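Local coordinates for protein possible prolidase (Bifidobacterium longum NCC2705, PDB 2P9B) that probably hydrolyses carbon-nitrogen bonds as a member of the metal-dependent amidohydrolase family, at residues A19-G24 with R32-V37; G42-V47 with A401-L406; K67-G72 with G393-G398. All coordinates share one frame; numbering follows the deposited sequence.

Contact 1: residues A19-G24 with R32-V37; sequences ATIVTG and RNMTIV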
ATOM      1  N   ALA A  19       7.688  24.947  -7.791  1.00 18.44           N
ATOM      2  CA  ALA A  19       6.634  23.958  -7.854  1.00 18.24           C
ATOM      3  C   ALA A  19       5.486  24.274  -6.909  1.00 17.04           C
ATOM      4  O   ALA A  19       5.646  25.004  -5.931  1.00 18.08           O
ATOM      5  CB  ALA A  19       7.194  22.581  -7.532  1.00 20.43           C
ATOM      6  N   THR A  20       4.319  23.731  -7.235  1.00 16.70           N
ATOM      7  CA  THR A  20       3.145  23.881  -6.395  1.00 16.80           C
ATOM      8  C   THR A  20       3.129  22.596  -5.580  1.00 15.83           C
ATOM      9  O   THR A  20       3.053  21.503  -6.144  1.00 16.42           O
ATOM     10  CB  THR A  20       1.845  23.952  -7.214  1.00 18.01           C
ATOM     11  OG1 THR A  20       1.844  25.143  -8.009  1.00 21.78           O
ATOM     12  CG2 THR A  20       0.640  23.960  -6.285  1.00 19.86           C
ATOM     13  N   ILE A  21       3.218  22.723  -4.264  1.00 14.66           N
ATOM     14  CA  ILE A  21       3.221  21.552  -3.403  1.00 14.53           C
ATOM     15  C   ILE A  21       1.838  21.145  -2.922  1.00 14.96           C
ATOM     16  O   ILE A  21       1.101  21.955  -2.362  1.00 16.90           O
ATOM     17  CB  ILE A  21       4.092  21.770  -2.141  1.00 15.30           C
ATOM     18  CG1 ILE A  21       5.550  22.010  -2.538  1.00 14.87           C
ATOM     19  CG2 ILE A  21       3.975  20.554  -1.215  1.00 17.56           C
ATOM     20  CD1 ILE A  21       6.499  22.135  -1.355  1.00 16.23           C
ATOM     21  N   VAL A  22       1.479  19.892  -3.177  1.00 14.88           N
ATOM     22  CA  VAL A  22       0.227  19.343  -2.679  1.00 14.60           C
ATOM     23  C   VAL A  22       0.768  18.554  -1.492  1.00 14.43           C
ATOM     24  O   VAL A  22       1.401  17.510  -1.658  1.00 14.60           O
ATOM     25  CB  VAL A  22      -0.446  18.421  -3.715  1.00 15.53           C
ATOM     26  CG1 VAL A  22      -1.587  17.656  -3.073  1.00 16.99           C
ATOM     27  CG2 VAL A  22      -0.992  19.266  -4.869  1.00 18.33           C
ATOM     28  N   THR A  23       0.549  19.081  -0.292  1.00 14.12           N
ATOM     29  CA  THR A  23       1.077  18.475   0.926  1.00 14.76           C
ATOM     30  C   THR A  23       0.575  17.089   1.279  1.00 15.11           C
ATOM     31  O   THR A  23       1.297  16.311   1.900  1.00 15.62           O
ATOM     32  CB  THR A  23       0.821  19.377   2.140  1.00 14.42           C
ATOM     33  OG1 THR A  23      -0.588  19.443   2.387  1.00 17.46           O
ATOM     34  CG2 THR A  23       1.355  20.778   1.882  1.00 17.93           C
ATOM     35  N   GLY A  24      -0.655  16.778   0.899  1.00 14.65           N
ATOM     36  CA  GLY A  24      -1.197  15.473   1.232  1.00 16.29           C
ATOM     37  C   GLY A  24      -1.673  15.436   2.675  1.00 17.39           C
ATOM     38  O   GLY A  24      -1.867  14.364   3.249  1.00 16.70           O
ATOM     39  N   ARG A  32       2.075  27.341  -3.080  1.00 19.69           N
ATOM     40  CA  ARG A  32       2.542  27.783  -4.388  1.00 21.01           C
ATOM     41  C   ARG A  32       3.973  28.315  -4.441  1.00 19.66           C
ATOM     42  O   ARG A  32       4.502  28.804  -3.446  1.00 19.71           O
ATOM     43  CB  ARG A  32       1.577  28.839  -4.927  1.00 23.11           C
ATOM     44  CG  ARG A  32       0.137  28.362  -4.952  1.00 28.07           C
ATOM     45  CD  ARG A  32      -0.812  29.466  -5.383  1.00 32.32           C
ATOM     46  NE  ARG A  32      -2.206  29.033  -5.312  1.00 36.23           N
ATOM     47  CZ  ARG A  32      -2.844  28.731  -4.184  1.00 37.16           C
ATOM     48  NH1 ARG A  32      -2.219  28.811  -3.016  1.00 38.34           N
ATOM     49  NH2 ARG A  32      -4.110  28.341  -4.224  1.00 37.63           N
ATOM     50  N   ASN A  33       4.582  28.199  -5.620  1.00 18.39           N
ATOM     51  CA  ASN A  33       5.949  28.658  -5.879  1.00 19.09           C
ATOM     52  C   ASN A  33       6.905  28.318  -4.740  1.00 18.41           C
ATOM     53  O   ASN A  33       7.444  29.200  -4.061  1.00 17.78           O
ATOM     54  CB  ASN A  33       5.948  30.162  -6.152  1.00 22.49           C
ATOM     55  CG  ASN A  33       7.244  30.640  -6.777  1.00 26.33           C
ATOM     56  OD1 ASN A  33       7.876  29.917  -7.551  1.00 26.47           O
ATOM     57  ND2 ASN A  33       7.636  31.870  -6.465  1.00 29.35           N
HETATM   58  N   MSE A  34       7.110  27.018  -4.562  1.00 16.77           N
HETATM   59  CA  MSE A  34       7.963  26.465  -3.526  1.00 15.60           C
HETATM   60  C   MSE A  34       9.208  25.783  -4.080  1.00 15.15           C
HETATM   61  O   MSE A  34       9.237  25.343  -5.225  1.00 16.71           O
HETATM   62  CB  MSE A  34       7.177  25.427  -2.719  1.00 16.71           C
HETATM   63  CG  MSE A  34       5.903  25.939  -2.057  1.00 17.27           C
HETATM   64 SE   MSE A  34       6.217  27.304  -0.774  1.00 24.27          SE
HETATM   65  CE  MSE A  34       6.923  26.214   0.580  1.00 19.79           C
ATOM     66  N   THR A  35      10.234  25.690  -3.244  1.00 14.81           N
ATOM     67  CA  THR A  35      11.459  25.010  -3.616  1.00 15.08           C
ATOM     68  C   THR A  35      11.701  23.931  -2.569  1.00 15.64           C
ATOM     69  O   THR A  35      11.527  24.164  -1.373  1.00 15.23           O
ATOM     70  CB  THR A  35      12.676  25.959  -3.627  1.00 15.76           C
ATOM     71  OG1 THR A  35      12.547  26.887  -4.708  1.00 16.02           O
ATOM     72  CG2 THR A  35      13.978  25.168  -3.783  1.00 17.03           C
ATOM     73  N   ILE A  36      12.070  22.741  -3.023  1.00 15.27           N
ATOM     74  CA  ILE A  36      12.370  21.649  -2.116  1.00 14.50           C
ATOM     75  C   ILE A  36      13.841  21.345  -2.334  1.00 14.49           C
ATOM     76  O   ILE A  36      14.258  21.018  -3.447  1.00 15.59           O
ATOM     77  CB  ILE A  36      11.539  20.387  -2.428  1.00 13.49           C
ATOM     78  CG1 ILE A  36      10.047  20.680  -2.248  1.00 15.52           C
ATOM     79  CG2 ILE A  36      11.963  19.254  -1.500  1.00 13.14           C
ATOM     80  CD1 ILE A  36       9.143  19.493  -2.546  1.00 17.92           C
ATOM     81  N   VAL A  37      14.629  21.470  -1.273  1.00 13.42           N
ATOM     82  CA  VAL A  37      16.056  21.222  -1.359  1.00 14.19           C
ATOM     83  C   VAL A  37      16.392  19.867  -0.753  1.00 14.47           C
ATOM     84  O   VAL A  37      16.033  19.582   0.389  1.00 15.42           O
ATOM     85  CB  VAL A  37      16.847  22.319  -0.622  1.00 14.67           C
ATOM     86  CG1 VAL A  37      18.341  22.067  -0.770  1.00 15.42           C
ATOM     87  CG2 VAL A  37      16.465  23.689  -1.179  1.00 14.95           C
TER
HETATM   88  O   HOH W   1       3.396  27.420  -7.957  1.00 27.51           O
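Ala19 and Met34 form an antiparallel hydrogen-bonded pair, next to the close approach of Thr20 and Arg32. Ala19 N donates to Met34 O at 3.0 Å, and Met34 N returns a bond to Ala19 O at 2.8 Å. Asn33 and Met34 together face Ala19, a G1 beta bulge with Asn33 at positive phi (42°). This kink turns the chain, and strands 19-22 and 34-37 part at 78° between their directions. Asn33 N turns instead to a water at 2.7 Å, which also bonds Thr20 OG1 and so links the two segments at the corner.

Inside the angle, Ile21 reaches across to Met34, a selenomethionine, and the two side chains cross at about a right angle. Ile21 CD1 rests 3.6 Å from Met34 CB; beyond that, a bend at chi2 carries the selenium of Met34 away, and a second at chi3 turns CE. Ile21 CD1 also meets Ile36 CD1 at 3.9 Å, bridging two residues of the second strand.

The bulge illustrates how one chain can serve two sheets. Before it, strand 30-32 pairs with 19-22; after it, strand 34-38 lies between strands 14-17 and 44-49. Ile21 also packs on Val69 of strand 68-78 and on Val47 of strand 44-49.

Contact 2: residues G42-V47 with A401-L406; sequences GRIEQV and ADLLVL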
ATOM      1  N   GLY A  42      20.112  12.226   0.826  1.00 17.63           N
ATOM      2  CA  GLY A  42      18.810  11.823   0.309  1.00 16.60           C
ATOM      3  C   GLY A  42      17.617  12.302   1.118  1.00 15.91           C
ATOM      4  O   GLY A  42      16.489  11.851   0.905  1.00 16.49           O
ATOM      5  N   ARG A  43      17.866  13.218   2.047  1.00 14.79           N
ATOM      6  CA  ARG A  43      16.817  13.770   2.890  1.00 15.90           C
ATOM      7  C   ARG A  43      16.505  15.214   2.529  1.00 15.27           C
ATOM      8  O   ARG A  43      17.353  15.943   2.009  1.00 16.50           O
ATOM      9  CB  ARG A  43      17.223  13.691   4.361  1.00 18.64           C
ATOM     10  CG  ARG A  43      17.352  12.269   4.870  1.00 23.79           C
ATOM     11  CD  ARG A  43      17.779  12.232   6.324  1.00 29.60           C
ATOM     12  NE  ARG A  43      17.910  10.861   6.813  1.00 35.13           N
ATOM     13  CZ  ARG A  43      16.902   9.997   6.904  1.00 39.05           C
ATOM     14  NH1 ARG A  43      15.674  10.354   6.542  1.00 39.67           N
ATOM     15  NH2 ARG A  43      17.120   8.773   7.362  1.00 40.93           N
ATOM     16  N   ILE A  44      15.274  15.620   2.815  1.00 15.55           N
ATOM     17  CA  ILE A  44      14.824  16.975   2.539  1.00 14.77           C
ATOM     18  C   ILE A  44      15.492  17.932   3.523  1.00 16.00           C
ATOM     19  O   ILE A  44      15.399  17.741   4.732  1.00 15.98           O
ATOM     20  CB  ILE A  44      13.299  17.070   2.690  1.00 14.73           C
ATOM     21  CG1 ILE A  44      12.631  16.144   1.668  1.00 14.13           C
ATOM     22  CG2 ILE A  44      12.841  18.508   2.506  1.00 14.13           C
ATOM     23  CD1 ILE A  44      11.133  16.038   1.826  1.00 14.92           C
ATOM     24  N   GLU A  45      16.166  18.952   2.999  1.00 17.19           N
ATOM     25  CA  GLU A  45      16.850  19.930   3.844  1.00 20.17           C
ATOM     26  C   GLU A  45      16.064  21.228   3.979  1.00 20.63           C
ATOM     27  O   GLU A  45      16.153  21.909   4.997  1.00 20.68           O
ATOM     28  CB  GLU A  45      18.236  20.260   3.288  1.00 22.34           C
ATOM     29  CG  GLU A  45      19.131  19.062   3.065  1.00 26.38           C
ATOM     30  CD  GLU A  45      20.547  19.459   2.696  1.00 27.90           C
ATOM     31  OE1 GLU A  45      20.716  20.328   1.812  1.00 25.88           O
ATOM     32  OE2 GLU A  45      21.491  18.893   3.285  1.00 29.79           O
ATOM     33  N   GLN A  46      15.313  21.582   2.943  1.00 20.65           N
ATOM     34  CA  GLN A  46      14.521  22.805   2.973  1.00 21.08           C
ATOM     35  C   GLN A  46      13.243  22.673   2.166  1.00 19.70           C
ATOM     36  O   GLN A  46      13.210  21.976   1.155  1.00 19.21           O
ATOM     37  CB  GLN A  46      15.301  23.983   2.380  1.00 22.85           C
ATOM     38  CG  GLN A  46      16.636  24.309   3.016  1.00 27.64           C
ATOM     39  CD  GLN A  46      17.288  25.513   2.352  1.00 29.76           C
ATOM     40  OE1 GLN A  46      16.718  26.605   2.329  1.00 30.21           O
ATOM     41  NE2 GLN A  46      18.479  25.316   1.802  1.00 29.09           N
ATOM     42  N   VAL A  47      12.202  23.356   2.628  1.00 19.07           N
ATOM     43  CA  VAL A  47      10.913  23.413   1.944  1.00 17.98           C
ATOM     44  C   VAL A  47      10.447  24.841   2.191  1.00 18.62           C
ATOM     45  O   VAL A  47       9.939  25.154   3.265  1.00 21.18           O
ATOM     46  CB  VAL A  47       9.875  22.443   2.537  1.00 17.38           C
ATOM     47  CG1 VAL A  47       8.554  22.599   1.799  1.00 18.43           C
ATOM     48  CG2 VAL A  47      10.368  21.011   2.429  1.00 16.15           C
ATOM     49  N   ALA A 401      13.676  12.042   0.857  1.00 10.62           N
ATOM     50  CA  ALA A 401      13.212  12.779  -0.308  1.00 11.12           C
ATOM     51  C   ALA A 401      12.452  11.875  -1.281  1.00 11.68           C
ATOM     52  O   ALA A 401      12.948  11.552  -2.357  1.00 12.32           O
ATOM     53  CB  ALA A 401      14.394  13.449  -1.013  1.00 11.75           C
ATOM     54  N   ASP A 402      11.248  11.468  -0.885  1.00 11.69           N
ATOM     55  CA  ASP A 402      10.399  10.634  -1.728  1.00 11.47           C
ATOM     56  C   ASP A 402       9.410  11.611  -2.348  1.00 11.80           C
ATOM     57  O   ASP A 402       8.404  11.978  -1.724  1.00 13.21           O
ATOM     58  CB  ASP A 402       9.659   9.588  -0.881  1.00 10.87           C
ATOM     59  CG  ASP A 402      10.582   8.480  -0.372  1.00 11.93           C
ATOM     60  OD1 ASP A 402      11.377   7.952  -1.179  1.00 14.84           O
ATOM     61  OD2 ASP A 402      10.499   8.130   0.826  1.00 12.45           O
ATOM     62  N   LEU A 403       9.706  12.048  -3.571  1.00 12.33           N
ATOM     63  CA  LEU A 403       8.866  13.037  -4.243  1.00 11.38           C
ATOM     64  C   LEU A 403       8.201  12.534  -5.506  1.00 12.10           C
ATOM     65  O   LEU A 403       8.792  11.787  -6.281  1.00 12.02           O
ATOM     66  CB  LEU A 403       9.699  14.266  -4.615  1.00 13.61           C
ATOM     67  CG  LEU A 403      10.787  14.747  -3.651  1.00 17.93           C
ATOM     68  CD1 LEU A 403      11.394  16.049  -4.183  1.00 17.70           C
ATOM     69  CD2 LEU A 403      10.218  14.960  -2.273  1.00 19.30           C
ATOM     70  N   LEU A 404       6.967  12.966  -5.715  1.00 10.55           N
ATOM     71  CA  LEU A 404       6.239  12.590  -6.912  1.00  9.95           C
ATOM     72  C   LEU A 404       5.874  13.895  -7.610  1.00 10.56           C
ATOM     73  O   LEU A 404       5.116  14.711  -7.076  1.00 11.53           O
ATOM     74  CB  LEU A 404       4.982  11.796  -6.555  1.00 10.00           C
ATOM     75  CG  LEU A 404       3.997  11.534  -7.700  1.00 10.94           C
ATOM     76  CD1 LEU A 404       4.704  10.858  -8.868  1.00 10.97           C
ATOM     77  CD2 LEU A 404       2.850  10.669  -7.176  1.00 11.59           C
ATOM     78  N   VAL A 405       6.446  14.098  -8.790  1.00 10.88           N
ATOM     79  CA  VAL A 405       6.197  15.312  -9.565  1.00 11.38           C
ATOM     80  C   VAL A 405       5.142  15.026 -10.626  1.00 11.86           C
ATOM     81  O   VAL A 405       5.277  14.089 -11.415  1.00 12.63           O
ATOM     82  CB  VAL A 405       7.496  15.808 -10.226  1.00 10.97           C
ATOM     83  CG1 VAL A 405       7.263  17.157 -10.888  1.00 11.33           C
ATOM     84  CG2 VAL A 405       8.601  15.914  -9.171  1.00 12.19           C
ATOM     85  N   LEU A 406       4.098  15.848 -10.632  1.00 11.90           N
ATOM     86  CA  LEU A 406       2.974  15.698 -11.553  1.00 12.02           C
ATOM     87  C   LEU A 406       2.814  16.877 -12.511  1.00 12.56           C
ATOM     88  O   LEU A 406       3.289  17.975 -12.245  1.00 14.48           O
ATOM     89  CB  LEU A 406       1.686  15.523 -10.748  1.00 11.48           C
ATOM     90  CG  LEU A 406       1.751  14.438  -9.668  1.00 12.84           C
ATOM     91  CD1 LEU A 406       0.470  14.442  -8.827  1.00 13.01           C
ATOM     92  CD2 LEU A 406       1.960  13.085 -10.321  1.00 12.10           C
TER
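Ala401 N donates to Gly42 O at 2.8 Å (N-H...O 160°), the one hydrogen bond between the segments. The packing is tightest here. Ala401 CB sits 3.3 Å from the same Gly42 O, so a single carbonyl oxygen meets both the amide and the methyl of the alanine. Next to Ala401 in the second segment, the buried Asp402 forms a salt bridge with Arg158 of strand 158-160. Gly42 has positive phi (78°), a backbone shape that glycine adopts readily.

Two residues on, at Ile44, the contact is purely apolar. Ile44 holds CG1 anti to its own carbonyl carbon (chi1 -62°), and CG1 lies 3.9 Å from Ala401 CA. The end of the isoleucine side chain comes nearer to the second strand, where Ile44 CD1 faces Leu403 CD2 at a looser 4.3 Å. Beyond this pair the strands diverge.

The solvent side is different in kind. Arg43 points away from Ala401 and is exposed, its NH1 making a weak hydrogen bond to Gly398 O.

Strand 44-49, with a classic beta bulge where Glu45 and Gln46 both face Val37, belongs to one sheet, and strand 403-406 to another. Joining an N-terminal strand to one that follows the barrel helices is characteristic of the small beta-sandwich domain that accompanies the TIM barrel in many amidohydrolases.

Contact 3: residues K67-G72 with G393-G398; sequences KIVMPG and GSLEVG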
ATOM      1  N   LYS A  67       4.582  22.616 -12.530  1.00 19.23           N
ATOM      2  CA  LYS A  67       4.449  21.252 -12.026  1.00 17.52           C
ATOM      3  C   LYS A  67       3.907  21.215 -10.600  1.00 17.56           C
ATOM      4  O   LYS A  67       3.949  22.212  -9.879  1.00 17.82           O
ATOM      5  CB  LYS A  67       5.814  20.555 -12.046  1.00 19.38           C
ATOM      6  CG  LYS A  67       6.517  20.522 -13.401  1.00 21.11           C
ATOM      7  CD  LYS A  67       5.821  19.588 -14.380  1.00 25.90           C
ATOM      8  CE  LYS A  67       6.618  19.441 -15.672  1.00 26.36           C
ATOM      9  NZ  LYS A  67       6.808  20.743 -16.360  1.00 32.90           N
ATOM     10  N   ILE A  68       3.390  20.053 -10.210  1.00 15.18           N
ATOM     11  CA  ILE A  68       2.887  19.840  -8.857  1.00 15.11           C
ATOM     12  C   ILE A  68       3.810  18.797  -8.239  1.00 15.27           C
ATOM     13  O   ILE A  68       4.211  17.852  -8.918  1.00 16.25           O
ATOM     14  CB  ILE A  68       1.438  19.272  -8.854  1.00 16.29           C
ATOM     15  CG1 ILE A  68       0.420  20.412  -8.970  1.00 18.84           C
ATOM     16  CG2 ILE A  68       1.179  18.473  -7.576  1.00 15.97           C
ATOM     17  CD1 ILE A  68       0.452  21.135 -10.283  1.00 21.62           C
ATOM     18  N   VAL A  69       4.179  18.976  -6.976  1.00 13.29           N
ATOM     19  CA  VAL A  69       5.014  17.983  -6.313  1.00 12.74           C
ATOM     20  C   VAL A  69       4.296  17.597  -5.032  1.00 13.24           C
ATOM     21  O   VAL A  69       3.751  18.450  -4.335  1.00 12.81           O
ATOM     22  CB  VAL A  69       6.423  18.510  -5.972  1.00 13.94           C
ATOM     23  CG1 VAL A  69       6.327  19.692  -5.033  1.00 17.14           C
ATOM     24  CG2 VAL A  69       7.253  17.388  -5.343  1.00 15.21           C
HETATM   25  N   MSE A  70       4.286  16.302  -4.744  1.00 12.29           N
HETATM   26  CA  MSE A  70       3.619  15.782  -3.565  1.00 12.47           C
HETATM   27  C   MSE A  70       4.447  14.632  -3.016  1.00 12.61           C
HETATM   28  O   MSE A  70       5.434  14.227  -3.631  1.00 11.07           O
HETATM   29  CB  MSE A  70       2.198  15.294  -3.929  1.00 13.34           C
HETATM   30  CG  MSE A  70       2.126  14.083  -4.892  1.00 15.40           C
HETATM   31 SE   MSE A  70       0.383  13.333  -5.186  1.00 20.97          SE
HETATM   32  CE  MSE A  70       0.203  12.422  -3.524  1.00 18.80           C
ATOM     33  N   PRO A  71       4.078  14.115  -1.831  1.00 11.28           N
ATOM     34  CA  PRO A  71       4.853  12.999  -1.286  1.00 10.58           C
ATOM     35  C   PRO A  71       4.657  11.805  -2.216  1.00  9.58           C
ATOM     36  O   PRO A  71       3.629  11.706  -2.888  1.00 11.19           O
ATOM     37  CB  PRO A  71       4.203  12.745   0.073  1.00  9.42           C
ATOM     38  CG  PRO A  71       3.642  14.103   0.457  1.00 10.89           C
ATOM     39  CD  PRO A  71       3.071  14.583  -0.861  1.00 12.16           C
ATOM     40  N   GLY A  72       5.624  10.900  -2.253  1.00  9.49           N
ATOM     41  CA  GLY A  72       5.466   9.736  -3.110  1.00 10.01           C
ATOM     42  C   GLY A  72       4.276   8.915  -2.648  1.00 10.08           C
ATOM     43  O   GLY A  72       3.946   8.905  -1.457  1.00 11.17           O
ATOM     44  N   GLY A 393       6.396   9.934   3.800  1.00 11.61           N
ATOM     45  CA  GLY A 393       4.972  10.214   3.840  1.00 12.46           C
ATOM     46  C   GLY A 393       4.556  11.670   3.799  1.00 12.17           C
ATOM     47  O   GLY A 393       3.369  11.971   3.700  1.00 13.30           O
ATOM     48  N   SER A 394       5.522  12.576   3.894  1.00 13.06           N
ATOM     49  CA  SER A 394       5.235  14.003   3.841  1.00 13.01           C
ATOM     50  C   SER A 394       6.499  14.745   3.440  1.00 13.16           C
ATOM     51  O   SER A 394       7.613  14.274   3.674  1.00 14.36           O
ATOM     52  CB  SER A 394       4.735  14.510   5.199  1.00 13.84           C
ATOM     53  OG  SER A 394       5.729  14.383   6.199  1.00 17.34           O
ATOM     54  N   LEU A 395       6.321  15.908   2.826  1.00 14.03           N
ATOM     55  CA  LEU A 395       7.451  16.701   2.388  1.00 16.19           C
ATOM     56  C   LEU A 395       7.868  17.657   3.487  1.00 17.52           C
ATOM     57  O   LEU A 395       7.560  18.846   3.446  1.00 19.37           O
ATOM     58  CB  LEU A 395       7.081  17.475   1.127  1.00 16.00           C
ATOM     59  CG  LEU A 395       6.595  16.586  -0.016  1.00 16.87           C
ATOM     60  CD1 LEU A 395       6.257  17.449  -1.221  1.00 16.44           C
ATOM     61  CD2 LEU A 395       7.665  15.572  -0.365  1.00 17.70           C
ATOM     62  N   GLU A 396       8.568  17.113   4.474  1.00 18.60           N
ATOM     63  CA  GLU A 396       9.041  17.893   5.603  1.00 20.32           C
ATOM     64  C   GLU A 396      10.532  17.688   5.809  1.00 19.12           C
ATOM     65  O   GLU A 396      11.061  16.607   5.561  1.00 18.24           O
ATOM     66  CB  GLU A 396       8.288  17.483   6.863  1.00 22.81           C
ATOM     67  CG  GLU A 396       6.820  17.853   6.835  1.00 27.52           C
ATOM     68  CD  GLU A 396       6.090  17.403   8.077  1.00 30.35           C
ATOM     69  OE1 GLU A 396       5.808  16.195   8.199  1.00 30.67           O
ATOM     70  OE2 GLU A 396       5.810  18.261   8.940  1.00 33.08           O
ATOM     71  N   VAL A 397      11.197  18.741   6.272  1.00 18.46           N
ATOM     72  CA  VAL A 397      12.635  18.714   6.522  1.00 18.00           C
ATOM     73  C   VAL A 397      13.017  17.542   7.416  1.00 16.79           C
ATOM     74  O   VAL A 397      12.378  17.300   8.440  1.00 18.15           O
ATOM     75  CB  VAL A 397      13.097  20.034   7.188  1.00 17.50           C
ATOM     76  CG1 VAL A 397      14.582  19.970   7.522  1.00 19.18           C
ATOM     77  CG2 VAL A 397      12.820  21.202   6.254  1.00 20.17           C
ATOM     78  N   GLY A 398      14.052  16.813   7.010  1.00 15.93           N
ATOM     79  CA  GLY A 398      14.514  15.679   7.788  1.00 16.00           C
ATOM     80  C   GLY A 398      14.043  14.339   7.254  1.00 15.31           C
ATOM     81  O   GLY A 398      14.676  13.307   7.490  1.00 16.77           O
TER
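Leu395 lies over one face of the flat Met70-Pro71 peptide, with CD1 above Met70 C at 3.8 Å and CG above Pro71 N at 4.0 Å. Near the edge of that peptide, beside Pro71 CD, sits the carbonyl oxygen of Val22. The leucine is the centre of an inverse gamma turn, in a loop that joins the barrel helices to the C-terminal strands of the beta-sandwich, the domain that flanks the barrel in many amidohydrolases. Here the loop lies over the Val69-Pro71 part of strand 68-78, with no hydrogen bond between the segments.

The proline ring makes the rest of the contact. Pro71 CG touches Ser394 CA at 3.7 Å and Leu395 CG at 3.9 Å, while Pro71 CB approaches Gly393 O. Leu395 reaches the strand because CG is anti to its own carbonyl carbon (chi1 -56°), and CD1 goes on to Val69 CG2 at 4.2 Å. An alanine at Leu395 would probably leave this face of the Met70-Pro71 peptide without the leucine branch over it and cost Val69 CG2 one of its apolar neighbours, opening a gap beside the proline ring. Leu403 and Ile21 also pack against the leucine.

Met70, a selenomethionine, points away from the loop and packs on Leu375 and Thr379 of helix 371-385, a helix that Pro71 also touches.

The turn is braced within its own loop. Glu396 N makes a weak bond to Ser394 O, and Ser394 OG donates at 2.7 Å to Glu396 OE1, on the anti lone pair of that oxygen.

The three contacts crowd into one corner of the fold: the centres of contacts 1 and 2 lie about 9 Å apart, those of 1 and 3 about 7 Å, and those of 2 and 3 about 5 Å. Contact 1 closes first along the chain, whereas contact 3 is nested in the long loop that contact 2 closes. Strand 68-78 is the shared element, pairing parallel with 19-22 and antiparallel with 403-406; strands 34-38 and 44-49 are neighbours in the facing sheet. The sandwich is thus built from segments before and after the barrel, which lies between them in the chain. Strand 68-78 continues to His77, which may belong to a metal site.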